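Local coordinates for protein Baccell_00875 (Bacteroides cellulosilyticus DSM 14838, PDB 5NO8) that probably acts as a polysaccharide lyase that removes the rhamnose caps from complex arabinogalactan proteins, with glucuronic acid next to the cleaved bond, at residues R162-I167 with E576-F581; V308-A313 with C332-N337; D99-L104 with I114-K119; G75-V80 with V137-V142. All blocks are in the same frame, centred on the assembly; numbering follows the deposited sequence.

Contact 1 (R162-I167 with E576-F581); sequences RAHTHI and EAFNGF
Strand 163-167 runs past a loop that leaves helix 562-576 through a type I turn from Glu576 to Asn579, and the CA atoms of His166 and Gly580 come within 5.6 Å of each other. Two histidines carry the contact; both point toward the loop, and CG is anti to the carbonyl carbon in each. His166 NE2 donates to Ala577 O at 2.8 Å; the oxygen lies in the plane of the imidazole, whereas the nitrogen stands above the carbonyl plane. Next to it at the ring edge, His166 CE1 is 3.3 Å from Phe578 O, so two turn carbonyls line that edge. Gly580 CA sits over one face, 4.0 Å from the His166 ring centroid, in a CH-pi contact. The His164 ring instead crosses the Phe578 ring obliquely, with centroids 4.1 Å apart, planes at 38° and NE2 above the middle of the benzene ring. The bond and the glycine contact together fix the rotation of the His166 imidazole. Ile179 of the adjacent strand 175-180 touches both His166 and Ala577. This is a seam between the edge strand of an antiparallel sheet and a helical domain, consistent with the toroid-plus-sheet architecture known among polysaccharide lyases.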
loop_
_atom_site.group_PDB
_atom_site.type_symbol
_atom_site.label_atom_id
_atom_site.label_comp_id
_atom_site.label_asym_id
_atom_site.label_seq_id
_atom_site.Cartn_x
_atom_site.Cartn_y
_atom_site.Cartn_z
ATOM N N ARG A 162 1.511 3.885 17.444
ATOM C CA ARG A 162 1.536 2.785 16.465
ATOM C C ARG A 162 2.495 3.148 15.354
ATOM O O ARG A 162 2.899 4.300 15.220
ATOM C CB ARG A 162 0.151 2.479 15.898
ATOM C CG ARG A 162 -0.902 2.070 16.926
ATOM C CD ARG A 162 -0.548 0.727 17.556
ATOM N NE ARG A 162 -1.585 0.244 18.452
ATOM C CZ ARG A 162 -1.741 0.643 19.720
ATOM N NH1 ARG A 162 -0.930 1.537 20.260
ATOM N NH2 ARG A 162 -2.737 0.149 20.445
ATOM N N ALA A 163 2.867 2.156 14.557
ATOM C CA ALA A 163 3.891 2.376 13.522
ATOM C C ALA A 163 3.471 1.815 12.170
ATOM O O ALA A 163 2.953 0.707 12.090
ATOM C CB ALA A 163 5.200 1.751 13.952
ATOM N N HIS A 164 3.734 2.595 11.123
ATOM C CA HIS A 164 3.701 2.087 9.745
ATOM C C HIS A 164 4.983 1.275 9.535
ATOM O O HIS A 164 6.094 1.816 9.605
ATOM C CB HIS A 164 3.635 3.240 8.762
ATOM C CG HIS A 164 2.380 4.044 8.869
ATOM N ND1 HIS A 164 1.132 3.466 8.850
ATOM C CD2 HIS A 164 2.180 5.383 8.953
ATOM C CE1 HIS A 164 0.215 4.418 8.916
ATOM N NE2 HIS A 164 0.824 5.586 8.994
ATOM N N THR A 165 4.822 -0.019 9.291
ATOM C CA THR A 165 5.952 -0.928 9.237
ATOM C C THR A 165 6.343 -1.191 7.780
ATOM O O THR A 165 5.620 -1.847 7.060
ATOM C CB THR A 165 5.561 -2.198 10.004
ATOM O OG1 THR A 165 5.159 -1.802 11.335
ATOM C CG2 THR A 165 6.702 -3.106 10.130
ATOM N N HIS A 166 7.469 -0.650 7.364
ATOM C CA HIS A 166 7.911 -0.731 5.970
ATOM C C HIS A 166 8.889 -1.880 5.887
ATOM O O HIS A 166 10.044 -1.755 6.311
ATOM C CB HIS A 166 8.525 0.586 5.570
ATOM C CG HIS A 166 7.536 1.707 5.634
ATOM N ND1 HIS A 166 6.379 1.705 4.882
ATOM C CD2 HIS A 166 7.476 2.812 6.428
ATOM C CE1 HIS A 166 5.662 2.778 5.194
ATOM N NE2 HIS A 166 6.313 3.477 6.110
ATOM N N ILE A 167 8.408 -2.981 5.322
ATOM C CA ILE A 167 9.173 -4.227 5.259
ATOM C C ILE A 167 9.831 -4.323 3.891
ATOM O O ILE A 167 9.151 -4.132 2.888
ATOM C CB ILE A 167 8.258 -5.438 5.449
ATOM C CG1 ILE A 167 7.472 -5.309 6.757
ATOM C CG2 ILE A 167 9.077 -6.734 5.442
ATOM C CD1 ILE A 167 6.315 -6.273 6.823
ATOM N N GLU A 576 3.077 11.087 4.360
ATOM C CA GLU A 576 4.292 10.464 3.844
ATOM C C GLU A 576 4.733 9.263 4.653
ATOM O O GLU A 576 5.392 8.369 4.109
ATOM C CB GLU A 576 5.445 11.468 3.720
ATOM C CG GLU A 576 5.143 12.538 2.676
ATOM C CD GLU A 576 6.305 13.457 2.400
ATOM O OE1 GLU A 576 7.460 12.974 2.375
ATOM O OE2 GLU A 576 6.065 14.657 2.170
ATOM N N ALA A 577 4.332 9.206 5.921
ATOM C CA ALA A 577 4.704 8.080 6.784
ATOM C C ALA A 577 4.095 6.732 6.348
ATOM O O ALA A 577 4.636 5.663 6.667
ATOM C CB ALA A 577 4.345 8.388 8.233
ATOM N N PHE A 578 2.991 6.783 5.606
ATOM C CA PHE A 578 2.350 5.578 5.076
ATOM C C PHE A 578 3.172 4.864 3.998
ATOM O O PHE A 578 2.846 3.717 3.664
ATOM C CB PHE A 578 0.993 5.920 4.451
ATOM C CG PHE A 578 -0.096 6.231 5.443
ATOM C CD1 PHE A 578 -0.895 5.206 5.946
ATOM C CD2 PHE A 578 -0.363 7.536 5.819
ATOM C CE1 PHE A 578 -1.932 5.493 6.825
ATOM C CE2 PHE A 578 -1.422 7.834 6.698
ATOM C CZ PHE A 578 -2.174 6.808 7.218
ATOM N N ASN A 579 4.174 5.543 3.449
ATOM C CA ASN A 579 4.854 5.117 2.220
ATOM C C ASN A 579 6.300 4.742 2.483
ATOM O O ASN A 579 7.068 5.498 3.119
ATOM C CB ASN A 579 4.905 6.252 1.206
ATOM C CG ASN A 579 3.563 6.591 0.615
ATOM O OD1 ASN A 579 2.515 6.160 1.074
ATOM N ND2 ASN A 579 3.596 7.413 -0.410
ATOM N N GLY A 580 6.714 3.619 1.898
ATOM C CA GLY A 580 8.095 3.201 1.985
ATOM C C GLY A 580 8.907 3.642 0.774
ATOM O O GLY A 580 8.376 4.288 -0.157
ATOM N N PHE A 581 10.199 3.307 0.792
ATOM C CA PHE A 581 11.114 3.605 -0.321
ATOM C C PHE A 581 11.768 2.336 -0.851
ATOM O O PHE A 581 12.830 2.408 -1.494
ATOM C CB PHE A 581 12.153 4.669 0.067
ATOM C CG PHE A 581 12.965 4.308 1.278
ATOM C CD1 PHE A 581 14.106 3.520 1.171
ATOM C CD2 PHE A 581 12.571 4.750 2.542
ATOM C CE1 PHE A 581 14.844 3.182 2.303
ATOM C CE2 PHE A 581 13.303 4.402 3.668
ATOM C CZ PHE A 581 14.417 3.608 3.546
#

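Contact 2 (V308-A313 with C332-N337); sequences VPMEQA and CLVISN
The loop that carries the chain from strand 303-309 to strand 314-322 lies here over the end of strand 326-335, in an all-beta domain. No hydrogen bond joins the two segments; the contact rests on apolar side chains and on close approaches to backbone oxygens. Val334 points at the loop with CG1 anti to the backbone N (chi1 -176°), which places its two methyls against different partners. CG2 meets Met310, lying 3.8 Å from the CE atom of that residue and equally close to its CB. CG1 turns to the backbone instead, 3.4 Å from Gln312 O. Bent at chi2 and chi3, the methionine brings CE to Cys332 CB as well, at 4.2 Å. Phe267, Met290, Val316 and Phe318 also touch Met310. At the far end of the loop, Ala313 CA makes a CA-H...O contact of 3.5 Å with Val334 O, just before strand 314-322 begins. An alanine here in place of Val334 would lose both CG methyls and would probably leave Met310 CE less firmly held. Asn337 then caps helix 338-352; the arrangement is that of a loop between successive strands of a mixed beta sheet packing on the end of strand 326-335.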
loop_
_atom_site.group_PDB
_atom_site.type_symbol
_atom_site.label_atom_id
_atom_site.label_comp_id
_atom_site.label_asym_id
_atom_site.label_seq_id
_atom_site.Cartn_x
_atom_site.Cartn_y
_atom_site.Cartn_z
ATOM N N VAL A 308 21.174 -0.801 -18.275
ATOM C CA VAL A 308 20.770 -1.750 -19.297
ATOM C C VAL A 308 19.516 -1.272 -20.002
ATOM O O VAL A 308 18.687 -0.605 -19.414
ATOM C CB VAL A 308 20.480 -3.164 -18.741
ATOM C CG1 VAL A 308 21.755 -3.848 -18.297
ATOM C CG2 VAL A 308 19.458 -3.126 -17.626
ATOM N N PRO A 309 19.365 -1.652 -21.264
ATOM C CA PRO A 309 18.102 -1.450 -21.934
ATOM C C PRO A 309 17.051 -2.492 -21.504
ATOM O O PRO A 309 17.355 -3.652 -21.196
ATOM C CB PRO A 309 18.480 -1.603 -23.410
ATOM C CG PRO A 309 19.573 -2.593 -23.391
ATOM C CD PRO A 309 20.360 -2.275 -22.153
ATOM N N MET A 310 15.815 -2.039 -21.468
ATOM C CA MET A 310 14.697 -2.863 -21.074
ATOM C C MET A 310 13.975 -3.224 -22.360
ATOM O O MET A 310 13.133 -2.474 -22.813
ATOM C CB MET A 310 13.803 -2.066 -20.107
ATOM C CG MET A 310 14.488 -1.624 -18.829
ATOM S SD MET A 310 15.149 -3.015 -17.851
ATOM C CE MET A 310 14.052 -2.909 -16.440
ATOM N N GLU A 311 14.259 -4.393 -22.927
ATOM C CA GLU A 311 13.805 -4.691 -24.286
ATOM C C GLU A 311 12.673 -5.722 -24.392
ATOM O O GLU A 311 12.224 -6.027 -25.502
ATOM C CB GLU A 311 14.992 -5.101 -25.179
ATOM C CG GLU A 311 16.147 -4.086 -25.245
ATOM C CD GLU A 311 15.870 -2.795 -26.061
ATOM O OE1 GLU A 311 16.861 -2.111 -26.416
ATOM O OE2 GLU A 311 14.704 -2.456 -26.391
ATOM N N GLN A 312 12.154 -6.186 -23.261
ATOM C CA GLN A 312 11.082 -7.170 -23.288
ATOM C C GLN A 312 10.112 -6.917 -22.164
ATOM O O GLN A 312 10.525 -6.741 -21.021
ATOM C CB GLN A 312 11.670 -8.561 -23.129
ATOM C CG GLN A 312 10.664 -9.707 -23.109
ATOM C CD GLN A 312 11.407 -11.029 -23.154
ATOM O OE1 GLN A 312 11.804 -11.577 -22.111
ATOM N NE2 GLN A 312 11.721 -11.465 -24.345
ATOM N N ALA A 313 8.831 -6.910 -22.504
ATOM C CA ALA A 313 7.779 -6.758 -21.507
ATOM C C ALA A 313 7.835 -7.849 -20.451
ATOM O O ALA A 313 8.175 -9.001 -20.741
ATOM C CB ALA A 313 6.403 -6.729 -22.169
ATOM N N CYS A 332 11.488 -4.631 -10.801
ATOM C CA CYS A 332 11.027 -3.692 -11.809
ATOM C C CYS A 332 10.049 -4.376 -12.755
ATOM O O CYS A 332 10.003 -5.612 -12.846
ATOM C CB CYS A 332 12.190 -3.145 -12.627
ATOM S SG CYS A 332 13.363 -2.252 -11.603
ATOM N N LEU A 333 9.281 -3.559 -13.475
ATOM C CA LEU A 333 8.325 -4.047 -14.453
ATOM C C LEU A 333 8.560 -3.325 -15.768
ATOM O O LEU A 333 8.777 -2.110 -15.773
ATOM C CB LEU A 333 6.885 -3.757 -13.991
ATOM C CG LEU A 333 5.742 -4.208 -14.879
ATOM C CD1 LEU A 333 5.657 -5.715 -14.990
ATOM C CD2 LEU A 333 4.402 -3.669 -14.354
ATOM N N VAL A 334 8.496 -4.076 -16.856
ATOM C CA VAL A 334 8.496 -3.526 -18.205
ATOM C C VAL A 334 7.140 -3.711 -18.861
ATOM O O VAL A 334 6.584 -4.834 -18.902
ATOM C CB VAL A 334 9.633 -4.130 -19.076
ATOM C CG1 VAL A 334 9.662 -3.456 -20.449
ATOM C CG2 VAL A 334 10.949 -3.915 -18.395
ATOM N N ILE A 335 6.602 -2.610 -19.385
ATOM C CA ILE A 335 5.328 -2.645 -20.108
ATOM C C ILE A 335 5.633 -2.284 -21.575
ATOM O O ILE A 335 6.683 -1.734 -21.844
ATOM C CB ILE A 335 4.279 -1.703 -19.485
ATOM C CG1 ILE A 335 4.702 -0.248 -19.608
ATOM C CG2 ILE A 335 4.032 -2.068 -18.017
ATOM C CD1 ILE A 335 3.623 0.720 -19.178
ATOM N N SER A 336 4.709 -2.558 -22.493
ATOM C CA SER A 336 4.911 -2.265 -23.919
ATOM C C SER A 336 5.121 -0.776 -24.073
ATOM O O SER A 336 6.198 -0.317 -24.471
ATOM C CB SER A 336 3.683 -2.693 -24.757
ATOM O OG SER A 336 2.451 -2.105 -24.253
ATOM N N ASN A 337 4.075 -0.018 -23.754
ATOM C CA ASN A 337 4.176 1.421 -23.539
ATOM C C ASN A 337 2.884 1.927 -22.920
ATOM O O ASN A 337 1.813 1.324 -23.087
ATOM C CB ASN A 337 4.502 2.223 -24.800
ATOM C CG ASN A 337 3.364 2.251 -25.786
ATOM O OD1 ASN A 337 2.476 3.109 -25.722
ATOM N ND2 ASN A 337 3.392 1.316 -26.711
#

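Contact 3 (D99-L104 with I114-K119); sequences DGMKVL and IKREIK
Two flat polar groups mark this contact: the guanidinium of Arg116, with Gly100 O at its edge and in its plane, and the carboxylate of Asp99, met from above its plane by Met101 N. The first is a hydrogen bond of 2.9 Å from Arg116 NH1 to Gly100 O, nearly along the C=O axis but bent at the hydrogen (137°). The second, 3.1 Å from Met101 N to Asp99 OD1, makes an Asx turn that leads into strand 102-104. That strand runs antiparallel to strand 114-119, within the hairpin of strands 102-107 and 110-119. Val103 and Ile114 form a hydrogen-bonded pair, with Ile114 N reaching Val103 O at 2.8 Å, and Lys102 faces Lys115 as a non-hydrogen-bonded pair. Arg116 N extends the ladder to Met101 O. The extended arginine chain is crossed at about a right angle by Met101, whose bent chain lays CE 3.8 Å from Arg116 CB and 4.1 Å from Ile118 CG1. Farther out, Val103 CG2 lies obliquely against the guanidinium, 3.5 Å from Arg116 NH1. NE forms a salt bridge with Glu125, and NH1 also binds Gly38 O. A leucine here in place of Arg116 would remove the donors to Gly100 O and Gly38 O and would probably leave Glu125 without this ion-pair partner. The charge of the buried arginine is thus probably balanced by Glu125, while the carbonyls of Gly100 and Gly38 accept from NH1.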
loop_
_atom_site.group_PDB
_atom_site.type_symbol
_atom_site.label_atom_id
_atom_site.label_comp_id
_atom_site.label_asym_id
_atom_site.label_seq_id
_atom_site.Cartn_x
_atom_site.Cartn_y
_atom_site.Cartn_z
ATOM N N ASP A 99 18.577 -13.365 32.742
ATOM C CA ASP A 99 18.244 -12.068 32.135
ATOM C C ASP A 99 17.464 -12.133 30.807
ATOM O O ASP A 99 17.175 -11.092 30.219
ATOM C CB ASP A 99 19.499 -11.206 31.978
ATOM C CG ASP A 99 20.507 -11.758 30.961
ATOM O OD1 ASP A 99 20.329 -12.860 30.368
ATOM O OD2 ASP A 99 21.538 -11.078 30.790
ATOM N N GLY A 100 17.121 -13.339 30.343
ATOM C CA GLY A 100 16.385 -13.510 29.091
ATOM C C GLY A 100 17.172 -13.205 27.832
ATOM O O GLY A 100 16.577 -13.176 26.756
ATOM N N MET A 101 18.496 -13.011 27.933
ATOM C CA MET A 101 19.291 -12.620 26.755
ATOM C C MET A 101 19.863 -13.802 25.998
ATOM O O MET A 101 20.452 -13.623 24.929
ATOM C CB MET A 101 20.394 -11.655 27.156
ATOM C CG MET A 101 19.829 -10.387 27.782
ATOM S SD MET A 101 18.724 -9.395 26.772
ATOM C CE MET A 101 19.924 -8.302 26.000
ATOM N N LYS A 102 19.733 -15.006 26.553
ATOM C CA LYS A 102 20.121 -16.213 25.849
ATOM C C LYS A 102 18.961 -17.165 25.981
ATOM O O LYS A 102 18.527 -17.453 27.102
ATOM C CB LYS A 102 21.380 -16.825 26.456
ATOM C CG LYS A 102 21.809 -18.134 25.801
ATOM C CD LYS A 102 22.456 -19.112 26.768
ATOM C CE LYS A 102 22.737 -20.449 26.080
ATOM N NZ LYS A 102 23.825 -21.220 26.762
ATOM N N VAL A 103 18.456 -17.651 24.847
ATOM C CA VAL A 103 17.327 -18.554 24.859
ATOM C C VAL A 103 17.615 -19.685 23.879
ATOM O O VAL A 103 18.026 -19.442 22.727
ATOM C CB VAL A 103 16.004 -17.838 24.490
ATOM C CG1 VAL A 103 14.822 -18.683 24.889
ATOM C CG2 VAL A 103 15.875 -16.469 25.182
ATOM N N LEU A 104 17.424 -20.916 24.335
ATOM C CA LEU A 104 17.688 -22.094 23.547
ATOM C C LEU A 104 16.431 -22.927 23.440
ATOM O O LEU A 104 15.792 -23.258 24.453
ATOM C CB LEU A 104 18.825 -22.884 24.197
ATOM C CG LEU A 104 19.339 -24.135 23.523
ATOM C CD1 LEU A 104 19.849 -23.801 22.144
ATOM C CD2 LEU A 104 20.427 -24.802 24.381
ATOM N N ILE A 114 18.919 -18.210 20.409
ATOM C CA ILE A 114 18.870 -16.769 20.305
ATOM C C ILE A 114 19.815 -16.125 21.303
ATOM O O ILE A 114 19.687 -16.373 22.496
ATOM C CB ILE A 114 17.464 -16.216 20.558
ATOM C CG1 ILE A 114 16.440 -16.985 19.727
ATOM C CG2 ILE A 114 17.435 -14.729 20.218
ATOM C CD1 ILE A 114 14.999 -16.616 20.000
ATOM N N LYS A 115 20.738 -15.297 20.815
ATOM C CA LYS A 115 21.655 -14.516 21.668
ATOM C C LYS A 115 21.345 -13.052 21.444
ATOM O O LYS A 115 21.415 -12.584 20.309
ATOM C CB LYS A 115 23.120 -14.833 21.306
ATOM C CG LYS A 115 23.540 -16.277 21.641
ATOM C CD LYS A 115 25.020 -16.570 21.383
ATOM C CE LYS A 115 25.266 -17.037 19.944
ATOM N NZ LYS A 115 26.707 -17.205 19.682
ATOM N N ARG A 116 20.988 -12.349 22.517
ATOM C CA ARG A 116 20.684 -10.930 22.462
ATOM C C ARG A 116 21.720 -10.107 23.205
ATOM O O ARG A 116 22.186 -10.511 24.270
ATOM C CB ARG A 116 19.348 -10.652 23.101
ATOM C CG ARG A 116 18.200 -11.331 22.397
ATOM C CD ARG A 116 16.945 -11.289 23.238
ATOM N NE ARG A 116 15.857 -11.965 22.537
ATOM C CZ ARG A 116 14.981 -12.805 23.073
ATOM N NH1 ARG A 116 15.027 -13.136 24.357
ATOM N NH2 ARG A 116 14.019 -13.320 22.304
ATOM N N GLU A 117 22.064 -8.962 22.639
ATOM C CA GLU A 117 22.894 -7.997 23.348
ATOM C C GLU A 117 22.511 -6.586 22.996
ATOM O O GLU A 117 22.002 -6.333 21.922
ATOM C CB GLU A 117 24.393 -8.303 23.270
ATOM C CG GLU A 117 25.144 -8.143 21.989
ATOM C CD GLU A 117 26.637 -8.485 22.185
ATOM O OE1 GLU A 117 27.356 -7.771 22.936
ATOM O OE2 GLU A 117 27.100 -9.478 21.591
ATOM N N ILE A 118 22.635 -5.683 23.970
ATOM C CA ILE A 118 22.383 -4.279 23.723
ATOM C C ILE A 118 23.784 -3.709 23.559
ATOM O O ILE A 118 24.588 -3.788 24.491
ATOM C CB ILE A 118 21.662 -3.583 24.886
ATOM C CG1 ILE A 118 20.326 -4.262 25.219
ATOM C CG2 ILE A 118 21.464 -2.103 24.567
ATOM C CD1 ILE A 118 19.246 -4.123 24.174
ATOM N N LYS A 119 24.077 -3.168 22.387
ATOM C CA LYS A 119 25.414 -2.662 22.035
ATOM C C LYS A 119 25.260 -1.213 21.561
ATOM O O LYS A 119 24.654 -0.961 20.525
ATOM C CB LYS A 119 26.050 -3.514 20.928
#

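Contact 4 (G75-V80 with V137-V142); sequences GYFTVV and VSLYDV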
loop_
_atom_site.group_PDB
_atom_site.type_symbol
_atom_site.label_atom_id
_atom_site.label_comp_id
_atom_site.label_asym_id
_atom_site.label_seq_id
_atom_site.Cartn_x
_atom_site.Cartn_y
_atom_site.Cartn_z
ATOM N N GLY A 75 8.911 -18.568 16.510
ATOM C CA GLY A 75 8.817 -18.831 15.068
ATOM C C GLY A 75 8.465 -20.250 14.770
ATOM O O GLY A 75 7.975 -20.980 15.638
ATOM N N TYR A 76 8.711 -20.638 13.526
ATOM C CA TYR A 76 8.306 -21.933 13.019
ATOM C C TYR A 76 9.101 -22.350 11.800
ATOM O O TYR A 76 9.783 -21.550 11.178
ATOM C CB TYR A 76 6.789 -21.922 12.694
ATOM C CG TYR A 76 6.379 -20.819 11.740
ATOM C CD1 TYR A 76 6.497 -20.982 10.372
ATOM C CD2 TYR A 76 5.875 -19.603 12.213
ATOM C CE1 TYR A 76 6.122 -19.968 9.507
ATOM C CE2 TYR A 76 5.518 -18.566 11.352
ATOM C CZ TYR A 76 5.628 -18.772 9.992
ATOM O OH TYR A 76 5.273 -17.774 9.135
ATOM N N PHE A 77 9.018 -23.633 11.478
ATOM C CA PHE A 77 9.646 -24.170 10.285
ATOM C C PHE A 77 9.009 -25.505 9.996
ATOM O O PHE A 77 8.429 -26.151 10.888
ATOM C CB PHE A 77 11.167 -24.321 10.456
ATOM C CG PHE A 77 11.556 -25.193 11.618
ATOM C CD1 PHE A 77 11.538 -26.567 11.500
ATOM C CD2 PHE A 77 11.895 -24.641 12.841
ATOM C CE1 PHE A 77 11.877 -27.389 12.573
ATOM C CE2 PHE A 77 12.238 -25.464 13.908
ATOM C CZ PHE A 77 12.221 -26.828 13.771
ATOM N N THR A 78 9.101 -25.910 8.746
ATOM C CA THR A 78 8.695 -27.235 8.338
ATOM C C THR A 78 9.936 -28.039 8.058
ATOM O O THR A 78 10.696 -27.699 7.155
ATOM C CB THR A 78 7.775 -27.160 7.118
ATOM O OG1 THR A 78 6.597 -26.428 7.474
ATOM C CG2 THR A 78 7.396 -28.554 6.626
ATOM N N VAL A 79 10.115 -29.144 8.767
ATOM C CA VAL A 79 11.297 -29.964 8.625
ATOM C C VAL A 79 10.949 -31.203 7.806
ATOM O O VAL A 79 9.940 -31.877 8.034
ATOM C CB VAL A 79 12.004 -30.279 9.961
ATOM C CG1 VAL A 79 11.103 -30.918 10.953
ATOM C CG2 VAL A 79 13.231 -31.151 9.732
ATOM N N VAL A 80 11.791 -31.458 6.829
ATOM C CA VAL A 80 11.597 -32.552 5.904
ATOM C C VAL A 80 12.819 -33.449 5.868
ATOM O O VAL A 80 13.947 -32.985 5.658
ATOM C CB VAL A 80 11.342 -32.006 4.488
ATOM C CG1 VAL A 80 11.255 -33.155 3.488
ATOM C CG2 VAL A 80 10.062 -31.189 4.463
ATOM N N VAL A 137 18.629 -32.496 6.904
ATOM C CA VAL A 137 17.248 -32.040 6.908
ATOM C C VAL A 137 17.108 -30.866 5.945
ATOM O O VAL A 137 18.056 -30.092 5.741
ATOM C CB VAL A 137 16.780 -31.599 8.307
ATOM C CG1 VAL A 137 16.937 -32.752 9.309
ATOM C CG2 VAL A 137 17.530 -30.379 8.809
ATOM N N SER A 138 15.912 -30.744 5.369
ATOM C CA SER A 138 15.516 -29.558 4.620
ATOM C C SER A 138 14.494 -28.806 5.461
ATOM O O SER A 138 13.624 -29.418 6.074
ATOM C CB SER A 138 14.945 -29.924 3.272
ATOM O OG SER A 138 15.919 -30.531 2.441
ATOM N N LEU A 139 14.651 -27.504 5.583
ATOM C CA LEU A 139 13.695 -26.680 6.315
ATOM C C LEU A 139 13.005 -25.784 5.303
ATOM O O LEU A 139 13.689 -25.103 4.536
ATOM C CB LEU A 139 14.389 -25.799 7.367
ATOM C CG LEU A 139 15.199 -26.574 8.442
ATOM C CD1 LEU A 139 15.784 -25.630 9.482
ATOM C CD2 LEU A 139 14.323 -27.646 9.093
ATOM N N TYR A 140 11.679 -25.791 5.310
ATOM C CA TYR A 140 10.898 -24.949 4.454
ATOM C C TYR A 140 10.019 -24.042 5.309
ATOM O O TYR A 140 9.636 -24.402 6.434
ATOM C CB TYR A 140 10.023 -25.807 3.569
ATOM C CG TYR A 140 10.739 -26.675 2.591
ATOM C CD1 TYR A 140 11.088 -26.184 1.326
ATOM C CD2 TYR A 140 11.094 -27.979 2.892
ATOM C CE1 TYR A 140 11.711 -26.987 0.406
ATOM C CE2 TYR A 140 11.739 -28.789 1.969
ATOM C CZ TYR A 140 12.052 -28.267 0.726
ATOM O OH TYR A 140 12.652 -29.052 -0.213
ATOM N N ASP A 141 9.661 -22.874 4.769
ATOM C CA ASP A 141 8.784 -21.931 5.476
ATOM C C ASP A 141 9.277 -21.694 6.905
ATOM O O ASP A 141 8.563 -21.882 7.897
ATOM C CB ASP A 141 7.333 -22.416 5.425
ATOM C CG ASP A 141 6.645 -22.023 4.121
ATOM O OD1 ASP A 141 7.375 -21.881 3.098
ATOM O OD2 ASP A 141 5.401 -21.795 4.126
ATOM N N VAL A 142 10.516 -21.273 6.957
ATOM C CA VAL A 142 11.209 -20.938 8.199
ATOM C C VAL A 142 10.948 -19.446 8.442
ATOM O O VAL A 142 11.206 -18.632 7.561
ATOM C CB VAL A 142 12.732 -21.147 8.073
ATOM C CG1 VAL A 142 13.423 -20.854 9.413
ATOM C CG2 VAL A 142 13.034 -22.547 7.567
HETATM O O HOH W 1 6.698 -23.864 8.566
HETATM O O HOH W 2 15.461 -33.093 3.334
#
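An antiparallel pair within a mixed beta sheet forms this contact, with strand 75-80 laid beside strand 137-140. Leu139, in a non-hydrogen-bonded pair with Val79, shows how a side chain fills one face. Its CB lies 4.2 Å from Thr78 O, a loose approach beside the backbone. With CG anti to the carbonyl carbon, the chain then runs alongside Val79 and Phe77. At the tip, Leu139 CD2 touches Val79 CB at 3.6 Å and Phe77 CD1 at 3.8 Å, so one methyl touches two side chains of the partner strand; Ile110 of strand 110-119 packs against the leucine as well. Ser138 and Tyr140 point to the other face with Thr78 and Val80, and Val80 CG2 lies at the edge of the Tyr140 ring, 3.7 Å from CD2. Thr78 exchanges two backbone hydrogen bonds with Tyr140, and Val80 two with Ser138, the straightest from Ser138 N to Val80 O at 179°. Past Tyr140 the chain turns a corner at Asp141, whose carboxylate binds Lys664 and Tyr663, while Phe77 CB packs on Val142 CG2. Where the ladder stops, a water donates to Asp141 O at 2.8 Å and also hydrogen-bonds to Thr78 OG1, linking the two strands.

How the contacts relate
Along the chain, contact 3 lies within the span that contact 4 joins, and contact 2 lies within the much longer span of contact 1, which opens after both of the first pair have closed. Contacts 1 and 3 use the same eight-stranded antiparallel sheet: contact 1 on outermost strand 163-168, contact 3 toward the other edge, with centres 28 Å apart. Contact 4 belongs to a different sheet, yet its nearest atoms come about 7 Å from contact 3. Contact 2, in a third sheet, is farthest from contact 3, at 47 Å between centres. Contacts 2 to 4 thus lie within the beta regions, whereas contact 1 joins the edge of a sheet to a loop between helices.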